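Local coordinates for SusD superfamily protein (Bacteroides fragilis, PDB 3L22), which probably binds sugars at the bacterial outer membrane, as a largely helical member of the SusD family, and carries zinc ions in the crystal, at residues A[19-24]-A[100-105]; A[120-125]-A[204-209]; A[86-91]-A[129-134]. One frame throughout, in Å; residues are numbered along the deposited sequence.

Contact 1 of 3, residues A[19-24]-A[100-105]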
loop_
_atom_site.group_PDB
_atom_site.type_symbol
_atom_site.label_atom_id
_atom_site.label_comp_id
_atom_site.label_asym_id
_atom_site.label_seq_id
_atom_site.Cartn_x
_atom_site.Cartn_y
_atom_site.Cartn_z
ATOM N N THR A 19 -16.743 14.497 -20.319
ATOM C CA THR A 19 -15.781 13.498 -20.747
ATOM C C THR A 19 -14.339 14.061 -20.611
ATOM O O THR A 19 -13.428 13.329 -20.254
ATOM C CB THR A 19 -16.050 12.893 -22.150
ATOM O OG1 THR A 19 -15.740 13.836 -23.151
ATOM C CG2 THR A 19 -17.505 12.468 -22.340
ATOM N N ARG A 20 -14.140 15.359 -20.809
ATOM C CA ARG A 20 -12.801 15.965 -20.550
ATOM C C ARG A 20 -12.413 15.977 -19.066
ATOM O O ARG A 20 -11.291 15.683 -18.724
ATOM C CB ARG A 20 -12.705 17.373 -21.111
ATOM C CG ARG A 20 -12.535 17.331 -22.629
ATOM C CD ARG A 20 -12.120 18.652 -23.139
ATOM N NE ARG A 20 -11.756 18.615 -24.547
ATOM C CZ ARG A 20 -11.394 19.687 -25.243
ATOM N NH1 ARG A 20 -11.346 20.895 -24.663
ATOM N NH2 ARG A 20 -11.075 19.554 -26.525
ATOM N N ILE A 21 -13.367 16.257 -18.194
ATOM C CA ILE A 21 -13.119 16.159 -16.745
ATOM C C ILE A 21 -12.711 14.728 -16.378
ATOM O O ILE A 21 -11.689 14.477 -15.730
ATOM C CB ILE A 21 -14.353 16.574 -15.907
ATOM C CG1 ILE A 21 -14.713 18.058 -16.163
ATOM C CG2 ILE A 21 -14.055 16.328 -14.404
ATOM C CD1 ILE A 21 -16.137 18.471 -15.639
ATOM N N GLU A 22 -13.490 13.780 -16.845
ATOM C CA GLU A 22 -13.237 12.405 -16.516
ATOM C C GLU A 22 -11.932 11.867 -17.116
ATOM O O GLU A 22 -11.299 11.072 -16.481
ATOM C CB GLU A 22 -14.420 11.544 -16.925
ATOM C CG GLU A 22 -15.581 11.818 -16.016
ATOM C CD GLU A 22 -16.869 11.130 -16.426
ATOM O OE1 GLU A 22 -16.793 10.245 -17.277
ATOM O OE2 GLU A 22 -17.944 11.472 -15.873
ATOM N N ALA A 23 -11.537 12.315 -18.313
ATOM C CA ALA A 23 -10.266 11.913 -18.874
ATOM C C ALA A 23 -9.129 12.352 -17.953
ATOM O O ALA A 23 -8.172 11.608 -17.736
ATOM C CB ALA A 23 -10.053 12.521 -20.319
ATOM N N THR A 24 -9.221 13.572 -17.434
ATOM C CA THR A 24 -8.193 14.084 -16.531
ATOM C C THR A 24 -8.250 13.351 -15.221
ATOM O O THR A 24 -7.206 13.009 -14.678
ATOM C CB THR A 24 -8.313 15.591 -16.328
ATOM O OG1 THR A 24 -8.383 16.204 -17.613
ATOM C CG2 THR A 24 -7.125 16.158 -15.574
ATOM N N GLN A 100 -8.329 22.668 -8.952
ATOM C CA GLN A 100 -8.490 24.065 -9.273
ATOM C C GLN A 100 -9.247 24.254 -10.588
ATOM O O GLN A 100 -10.104 25.120 -10.669
ATOM C CB GLN A 100 -7.143 24.759 -9.357
ATOM C CG GLN A 100 -7.236 26.244 -9.698
ATOM C CD GLN A 100 -5.891 26.915 -9.481
ATOM O OE1 GLN A 100 -5.512 27.223 -8.338
ATOM N NE2 GLN A 100 -5.120 27.043 -10.558
ATOM N N SER A 101 -8.932 23.456 -11.600
ATOM C CA SER A 101 -9.677 23.525 -12.862
ATOM C C SER A 101 -11.141 23.141 -12.686
ATOM O O SER A 101 -12.017 23.788 -13.239
ATOM C CB SER A 101 -9.041 22.613 -13.906
ATOM O OG SER A 101 -7.724 23.072 -14.159
ATOM N N LEU A 102 -11.412 22.120 -11.880
ATOM C CA LEU A 102 -12.785 21.675 -11.644
ATOM C C LEU A 102 -13.630 22.752 -10.988
ATOM O O LEU A 102 -14.834 22.859 -11.242
ATOM C CB LEU A 102 -12.782 20.407 -10.807
ATOM C CG LEU A 102 -14.065 19.653 -10.514
ATOM C CD1 LEU A 102 -14.825 19.275 -11.796
ATOM C CD2 LEU A 102 -13.757 18.391 -9.674
ATOM N N GLU A 103 -13.003 23.588 -10.163
ATOM C CA GLU A 103 -13.723 24.671 -9.494
ATOM C C GLU A 103 -14.334 25.651 -10.496
ATOM O O GLU A 103 -15.409 26.241 -10.255
ATOM C CB GLU A 103 -12.785 25.380 -8.498
ATOM C CG GLU A 103 -13.489 26.448 -7.688
ATOM C CD GLU A 103 -12.636 27.047 -6.619
ATOM O OE1 GLU A 103 -12.657 26.596 -5.490
ATOM O OE2 GLU A 103 -12.010 28.072 -6.868
ATOM N N GLY A 104 -13.670 25.801 -11.643
ATOM C CA GLY A 104 -14.180 26.626 -12.737
ATOM C C GLY A 104 -15.070 25.902 -13.724
ATOM O O GLY A 104 -15.433 26.485 -14.750
ATOM N N ALA A 105 -15.464 24.671 -13.417
ATOM C CA ALA A 105 -16.272 23.862 -14.323
ATOM C C ALA A 105 -17.439 23.222 -13.597
ATOM O O ALA A 105 -17.882 22.138 -13.954
ATOM C CB ALA A 105 -15.389 22.772 -15.010
#
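Leu-102 meets Ile-21 through a single methyl, CD1, which fits into the fork of the isoleucine: Leu-102 CD1 lies 4.0 Å from Ile-21 CG2 and 4.1 Å from Ile-21 CD1. The two side chains cross at about a right angle. Leu-102 has CG anti to its backbone N (chi1 -174°), a torsion that swings its end nearer to helix 18-33 than its CB alone would reach. A branched aliphatic residue suits either position, since both are buried and no hydrogen bond links the segments. Helix 79-103 is running out here, within the helical, TPR-related region of this SusD-family protein, where a short helix, 106-109, follows before helix 113-131. Tyr-113, Tyr-116 and Val-117 of that last helix also pack on Leu-102, and Val-108 and Ala-109 of the short one reach Ile-21. The turn passes through Gly-104 to Ala-105, and Ala-105 N donates to Leu-102 O at 2.9 Å. Ala-105 occupies the N-cap position of helix 106-109, and its CB points toward helix 18-33. Ala-105 CB stands 4.4 Å from Ile-21 CD1, a looser touch for which a small side chain is enough, and Phe-15 packs against it as well.

Contact 2 of 3, residues A[120-125]-A[204-209]. With EDO (1,2-ethanediol), chain Z.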
loop_
_atom_site.group_PDB
_atom_site.type_symbol
_atom_site.label_atom_id
_atom_site.label_comp_id
_atom_site.label_asym_id
_atom_site.label_seq_id
_atom_site.Cartn_x
_atom_site.Cartn_y
_atom_site.Cartn_z
ATOM N N ALA A 120 -10.537 12.683 -6.495
ATOM C CA ALA A 120 -9.234 13.309 -6.696
ATOM C C ALA A 120 -8.505 13.468 -5.341
ATOM O O ALA A 120 -7.312 13.214 -5.238
ATOM C CB ALA A 120 -9.399 14.645 -7.403
ATOM N N LYS A 121 -9.233 13.885 -4.308
ATOM C CA LYS A 121 -8.667 13.979 -2.967
ATOM C C LYS A 121 -8.155 12.640 -2.423
ATOM O O LYS A 121 -7.112 12.585 -1.774
ATOM C CB LYS A 121 -9.657 14.645 -2.004
ATOM C CG LYS A 121 -9.824 16.159 -2.259
ATOM C CD LYS A 121 -10.681 16.773 -1.143
ATOM C CE LYS A 121 -10.919 18.239 -1.409
ATOM N NZ LYS A 121 -11.744 18.832 -0.320
ATOM N N PHE A 122 -8.868 11.555 -2.719
ATOM C CA PHE A 122 -8.427 10.215 -2.350
ATOM C C PHE A 122 -7.044 9.898 -2.970
ATOM O O PHE A 122 -6.172 9.411 -2.278
ATOM C CB PHE A 122 -9.439 9.154 -2.780
ATOM C CG PHE A 122 -8.945 7.765 -2.603
ATOM C CD1 PHE A 122 -9.076 7.123 -1.359
ATOM C CD2 PHE A 122 -8.272 7.104 -3.632
ATOM C CE1 PHE A 122 -8.601 5.850 -1.168
ATOM C CE2 PHE A 122 -7.777 5.825 -3.434
ATOM C CZ PHE A 122 -7.946 5.205 -2.171
ATOM N N VAL A 123 -6.869 10.187 -4.262
ATOM C CA VAL A 123 -5.602 9.963 -4.944
ATOM C C VAL A 123 -4.465 10.782 -4.284
ATOM O O VAL A 123 -3.409 10.231 -4.004
ATOM C CB VAL A 123 -5.717 10.228 -6.440
ATOM C CG1 VAL A 123 -4.373 10.126 -7.137
ATOM C CG2 VAL A 123 -6.718 9.235 -7.067
ATOM N N ARG A 124 -4.724 12.050 -3.945
ATOM C CA ARG A 124 -3.715 12.854 -3.241
ATOM C C ARG A 124 -3.416 12.270 -1.866
ATOM O O ARG A 124 -2.253 12.174 -1.476
ATOM C CB ARG A 124 -4.179 14.281 -3.117
ATOM C CG ARG A 124 -3.170 15.210 -2.461
ATOM C CD ARG A 124 -3.583 16.664 -2.692
ATOM N NE ARG A 124 -4.795 17.006 -1.976
ATOM C CZ ARG A 124 -5.461 18.157 -2.145
ATOM N NH1 ARG A 124 -5.029 19.113 -2.989
ATOM N NH2 ARG A 124 -6.524 18.392 -1.398
ATOM N N ALA A 125 -4.458 11.809 -1.180
ATOM C CA ALA A 125 -4.323 11.229 0.149
ATOM C C ALA A 125 -3.459 9.954 0.118
ATOM O O ALA A 125 -2.543 9.772 0.952
ATOM C CB ALA A 125 -5.736 10.936 0.751
ATOM N N ASN A 204 -12.422 4.618 3.308
ATOM C CA ASN A 204 -12.471 4.122 4.679
ATOM C C ASN A 204 -11.337 3.166 5.018
ATOM O O ASN A 204 -10.835 3.167 6.148
ATOM C CB ASN A 204 -13.837 3.483 4.958
ATOM C CG ASN A 204 -14.933 4.525 5.208
ATOM O OD1 ASN A 204 -14.700 5.478 5.932
ATOM N ND2 ASN A 204 -16.141 4.317 4.643
HETATM N N MSE A 205 -10.896 2.379 4.038
HETATM C CA MSE A 205 -9.715 1.528 4.229
HETATM C C MSE A 205 -8.477 2.401 4.481
HETATM O O MSE A 205 -7.685 2.104 5.373
HETATM C CB MSE A 205 -9.470 0.616 3.018
HETATM C CG MSE A 205 -10.428 -0.543 2.926
HETATM SE SE MSE A 205 -10.255 -1.739 4.464
HETATM C CE MSE A 205 -8.424 -2.407 4.085
ATOM N N LEU A 206 -8.316 3.476 3.705
ATOM C CA LEU A 206 -7.153 4.347 3.883
ATOM C C LEU A 206 -7.238 5.052 5.260
ATOM O O LEU A 206 -6.233 5.210 5.959
ATOM C CB LEU A 206 -7.033 5.386 2.749
ATOM C CG LEU A 206 -5.767 6.249 2.716
ATOM C CD1 LEU A 206 -4.486 5.406 2.883
ATOM C CD2 LEU A 206 -5.709 7.103 1.433
ATOM N N LYS A 207 -8.443 5.482 5.613
ATOM C CA LYS A 207 -8.687 6.138 6.878
ATOM C C LYS A 207 -8.358 5.142 8.009
ATOM O O LYS A 207 -7.660 5.476 8.953
ATOM C CB LYS A 207 -10.140 6.585 6.924
ATOM C CG LYS A 207 -10.542 7.465 8.071
ATOM C CD LYS A 207 -12.018 7.953 7.968
ATOM C CE LYS A 207 -12.278 8.894 6.811
ATOM N NZ LYS A 207 -13.577 9.631 6.937
HETATM N N MSE A 208 -8.774 3.895 7.868
HETATM C CA MSE A 208 -8.413 2.918 8.863
HETATM C C MSE A 208 -6.902 2.749 8.996
HETATM O O MSE A 208 -6.402 2.728 10.116
HETATM C CB MSE A 208 -9.055 1.569 8.611
HETATM C CG MSE A 208 -8.605 0.539 9.634
HETATM SE SE MSE A 208 -9.708 -1.072 9.756
HETATM C CE MSE A 208 -9.690 -1.403 8.040
ATOM N N ARG A 209 -6.189 2.623 7.877
ATOM C CA ARG A 209 -4.746 2.507 7.928
ATOM C C ARG A 209 -4.092 3.687 8.627
ATOM O O ARG A 209 -3.158 3.505 9.410
ATOM C CB ARG A 209 -4.140 2.356 6.528
ATOM C CG ARG A 209 -4.412 1.006 5.888
ATOM C CD ARG A 209 -3.347 0.760 4.827
ATOM N NE ARG A 209 -3.510 -0.400 3.968
ATOM C CZ ARG A 209 -2.687 -0.709 2.977
ATOM N NH1 ARG A 209 -1.610 0.049 2.718
ATOM N NH2 ARG A 209 -2.911 -1.787 2.253
HETATM C C1 EDO Z . -12.713 12.133 9.860
HETATM O O1 EDO Z . -13.566 11.115 9.353
HETATM C C2 EDO Z . -11.480 12.437 9.046
HETATM O O2 EDO Z . -11.415 11.822 7.771
#
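One methyl of Leu-206 makes the close part of this contact: Leu-206 CD2 is 3.9 Å from Ala-125 CB, 3.9 Å from the carbonyl carbon Ala-125 C, and 4.1 Å from Phe-122 CE1. Ala-125 and Phe-122 lie nearly one turn apart on helix 113-131, and Leu-206 comes across from helix 200-213, its CB already pointing toward the other helix. Alanine lets the leucine approach the backbone itself, while the long phenylalanine, whose chi1 of 172° sets the ring beside its own carbonyl carbon, carries that ring over to the same methyl. Phe-325 of strand 322-326 also packs on both Leu-206 and Phe-122, and Phe-251 meets the Phe-122 ring edge-to-face. The contact thus brings helices 113-131 and 200-213 of this SusD-family protein together beside the two-stranded antiparallel sheet of 249-253 and 322-326.

The next residue along belongs to a more open margin. Lys-207, partly exposed, bends at chi3 (-67°) and makes no contact with residues 120-125. Lys-207 NZ donates to O1 of a 1,2-ethanediol at 2.8 Å and, weakly, to O2 of the same molecule at 3.2 Å. The diol, probably a crystallisation additive, also reaches Leu-176 O. No hydrogen bond links 120-125 to 204-209, so their association rests on apolar burial, and the ammonium group of Lys-207 finds its acceptors, the diol and Leu-179 O, away from the apolar touch.

Contact 3 of 3, residues A[86-91]-A[129-134]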
loop_
_atom_site.group_PDB
_atom_site.type_symbol
_atom_site.label_atom_id
_atom_site.label_comp_id
_atom_site.label_asym_id
_atom_site.label_seq_id
_atom_site.Cartn_x
_atom_site.Cartn_y
_atom_site.Cartn_z
ATOM N N THR A 86 9.689 11.993 -7.206
ATOM C CA THR A 86 9.291 12.711 -8.386
ATOM C C THR A 86 7.884 12.326 -8.825
ATOM O O THR A 86 7.070 13.212 -9.037
ATOM C CB THR A 86 10.289 12.473 -9.524
ATOM O OG1 THR A 86 11.574 12.937 -9.093
ATOM C CG2 THR A 86 9.890 13.244 -10.825
ATOM N N TYR A 87 7.561 11.025 -8.890
ATOM C CA TYR A 87 6.246 10.642 -9.443
ATOM C C TYR A 87 5.087 10.790 -8.455
ATOM O O TYR A 87 3.975 11.069 -8.899
ATOM C CB TYR A 87 6.305 9.279 -10.181
ATOM C CG TYR A 87 7.107 9.474 -11.442
ATOM C CD1 TYR A 87 8.487 9.300 -11.453
ATOM C CD2 TYR A 87 6.499 9.931 -12.597
ATOM C CE1 TYR A 87 9.227 9.561 -12.592
ATOM C CE2 TYR A 87 7.224 10.213 -13.728
ATOM C CZ TYR A 87 8.572 10.014 -13.719
ATOM O OH TYR A 87 9.282 10.261 -14.833
ATOM N N ALA A 88 5.339 10.627 -7.153
ATOM C CA ALA A 88 4.344 10.955 -6.146
ATOM C C ALA A 88 3.977 12.441 -6.226
ATOM O O ALA A 88 2.810 12.762 -6.234
ATOM C CB ALA A 88 4.800 10.581 -4.704
ATOM N N TYR A 89 4.973 13.324 -6.272
ATOM C CA TYR A 89 4.705 14.762 -6.315
ATOM C C TYR A 89 4.100 15.189 -7.638
ATOM O O TYR A 89 3.273 16.112 -7.636
ATOM C CB TYR A 89 5.959 15.622 -5.927
ATOM C CG TYR A 89 6.074 15.756 -4.416
ATOM C CD1 TYR A 89 5.189 16.576 -3.701
ATOM C CD2 TYR A 89 6.988 15.004 -3.694
ATOM C CE1 TYR A 89 5.230 16.639 -2.318
ATOM C CE2 TYR A 89 7.067 15.095 -2.318
ATOM C CZ TYR A 89 6.186 15.905 -1.627
ATOM O OH TYR A 89 6.269 15.981 -0.254
ATOM N N LEU A 90 4.480 14.538 -8.751
ATOM C CA LEU A 90 3.782 14.766 -10.008
ATOM C C LEU A 90 2.302 14.409 -9.897
ATOM O O LEU A 90 1.437 15.172 -10.318
ATOM C CB LEU A 90 4.365 13.968 -11.176
ATOM C CG LEU A 90 5.548 14.571 -11.910
ATOM C CD1 LEU A 90 6.178 13.485 -12.859
ATOM C CD2 LEU A 90 5.119 15.891 -12.687
ATOM N N ALA A 91 2.007 13.242 -9.360
ATOM C CA ALA A 91 0.614 12.848 -9.110
ATOM C C ALA A 91 -0.107 13.887 -8.208
ATOM O O ALA A 91 -1.224 14.301 -8.493
ATOM C CB ALA A 91 0.569 11.444 -8.478
ATOM N N TYR A 129 0.154 9.261 1.788
ATOM C CA TYR A 129 0.234 8.146 2.710
ATOM C C TYR A 129 1.491 7.287 2.470
ATOM O O TYR A 129 2.194 6.896 3.413
ATOM C CB TYR A 129 -1.055 7.289 2.617
ATOM C CG TYR A 129 -0.925 5.943 3.258
ATOM C CD1 TYR A 129 -1.151 5.779 4.621
ATOM C CD2 TYR A 129 -0.598 4.832 2.515
ATOM C CE1 TYR A 129 -1.038 4.550 5.234
ATOM C CE2 TYR A 129 -0.467 3.565 3.127
ATOM C CZ TYR A 129 -0.696 3.434 4.472
ATOM O OH TYR A 129 -0.598 2.200 5.087
ATOM N N TYR A 130 1.753 6.977 1.200
ATOM C CA TYR A 130 2.951 6.212 0.878
ATOM C C TYR A 130 4.261 6.987 1.175
ATOM O O TYR A 130 5.193 6.403 1.727
ATOM C CB TYR A 130 2.883 5.669 -0.549
ATOM C CG TYR A 130 1.883 4.525 -0.695
ATOM C CD1 TYR A 130 2.042 3.349 0.026
ATOM C CD2 TYR A 130 0.818 4.616 -1.581
ATOM C CE1 TYR A 130 1.160 2.289 -0.116
ATOM C CE2 TYR A 130 -0.082 3.581 -1.727
ATOM C CZ TYR A 130 0.102 2.409 -1.008
ATOM O OH TYR A 130 -0.770 1.368 -1.143
ATOM N N LEU A 131 4.304 8.285 0.900
ATOM C CA LEU A 131 5.463 9.097 1.272
ATOM C C LEU A 131 5.680 9.084 2.801
ATOM O O LEU A 131 6.818 8.984 3.280
ATOM C CB LEU A 131 5.318 10.529 0.774
ATOM C CG LEU A 131 5.262 10.813 -0.734
ATOM C CD1 LEU A 131 5.002 12.301 -0.960
ATOM C CD2 LEU A 131 6.596 10.333 -1.412
ATOM N N ASN A 132 4.581 9.070 3.556
ATOM C CA ASN A 132 4.643 9.128 5.011
ATOM C C ASN A 132 5.145 7.814 5.611
ATOM O O ASN A 132 5.398 7.755 6.807
ATOM C CB ASN A 132 3.262 9.448 5.621
ATOM C CG ASN A 132 3.322 10.450 6.765
ATOM O OD1 ASN A 132 4.229 11.274 6.832
ATOM N ND2 ASN A 132 2.325 10.390 7.677
ATOM N N ASN A 133 5.209 6.761 4.799
ATOM C CA ASN A 133 5.734 5.462 5.219
ATOM C C ASN A 133 7.114 5.140 4.644
ATOM O O ASN A 133 7.551 3.970 4.701
ATOM C CB ASN A 133 4.720 4.374 4.858
ATOM C CG ASN A 133 3.551 4.335 5.815
ATOM O OD1 ASN A 133 3.690 3.804 6.925
ATOM N ND2 ASN A 133 2.405 4.913 5.415
ATOM N N LEU A 134 7.829 6.176 4.183
ATOM C CA LEU A 134 9.223 6.065 3.720
ATOM C C LEU A 134 10.180 7.071 4.382
ATOM O O LEU A 134 11.243 6.680 4.862
ATOM C CB LEU A 134 9.309 6.194 2.202
ATOM C CG LEU A 134 8.683 5.024 1.428
ATOM C CD1 LEU A 134 8.468 5.397 -0.051
ATOM C CD2 LEU A 134 9.543 3.748 1.611
#
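Ala-88 and Tyr-89 of helix 79-103 both pack on Leu-131 of helix 113-131. These two helices run roughly antiparallel as a helical hairpin, a basic element of the TPR-related SusD fold, and this contact lies far from the connection, with its short helix 106-109, that joins them. At Ala-88 the CB points toward the other segment, and Ala-88 CB lies 3.8 Å from Leu-131 CD2 and 4.0 Å from Leu-131 CG. So small a residue suits this place because the backbones come close, with Ala-88 CA 7.7 Å from Leu-131 CA. In Leu-131 a chi1 of -64° turns CG away from the carbonyl carbon and to the side of the backbone N, and its two methyls divide the work: CD2 takes the alanine and CD1 the tyrosine that follows.

Tyr-89 begins from a CB that does not aim at the other helix, yet its ring end comes in close. Tyr-89 CE2 is 3.7 Å from Leu-131 CD1, which the ring meets obliquely. Tyr-89 OH donates to Pro-149 O in a neighbouring loop, so a tyrosine can offer carbon to the leucine and still satisfy its polar end. Trp-85, one turn earlier, meets the same ring.

After Leu-131 come two asparagines with polar partners. Asn-132 bonds through OD1 to Ser-147 OG and through ND2 to Val-168 O, tying it to Ser-147 and Val-168. Asn-133 turns back instead: Asn-133 ND2 donates to Tyr-129 O at 2.8 Å, with an N-H...O angle of 149°, approaching from 36° above the carbonyl plane. The same Asn-133 ND2 sits 3.4 Å above one face of the Tyr-129 ring, offset toward its rim.

In the fold
From the N terminus, helix 18-33 opens contact 1, and the chain passes 86-91, where contact 3 begins, before 100-105 closes contact 1 at the end of helix 79-103. Contacts 1 and 3 therefore cross and share that helix. After helix 106-109, helix 113-131 opens contact 2 at 120-125, and 129-134 closes contact 3; contact 2 closes only at 204-209, so contacts 2 and 3 cross too, whereas contacts 1 and 2 follow in series. Contacts 2 and 3 also touch, Leu-206 CD1 lying 3.6 Å from Tyr-129 CG. Together they tie helices 18-33, 79-103, 113-131 and 200-213 to one another in the helical region.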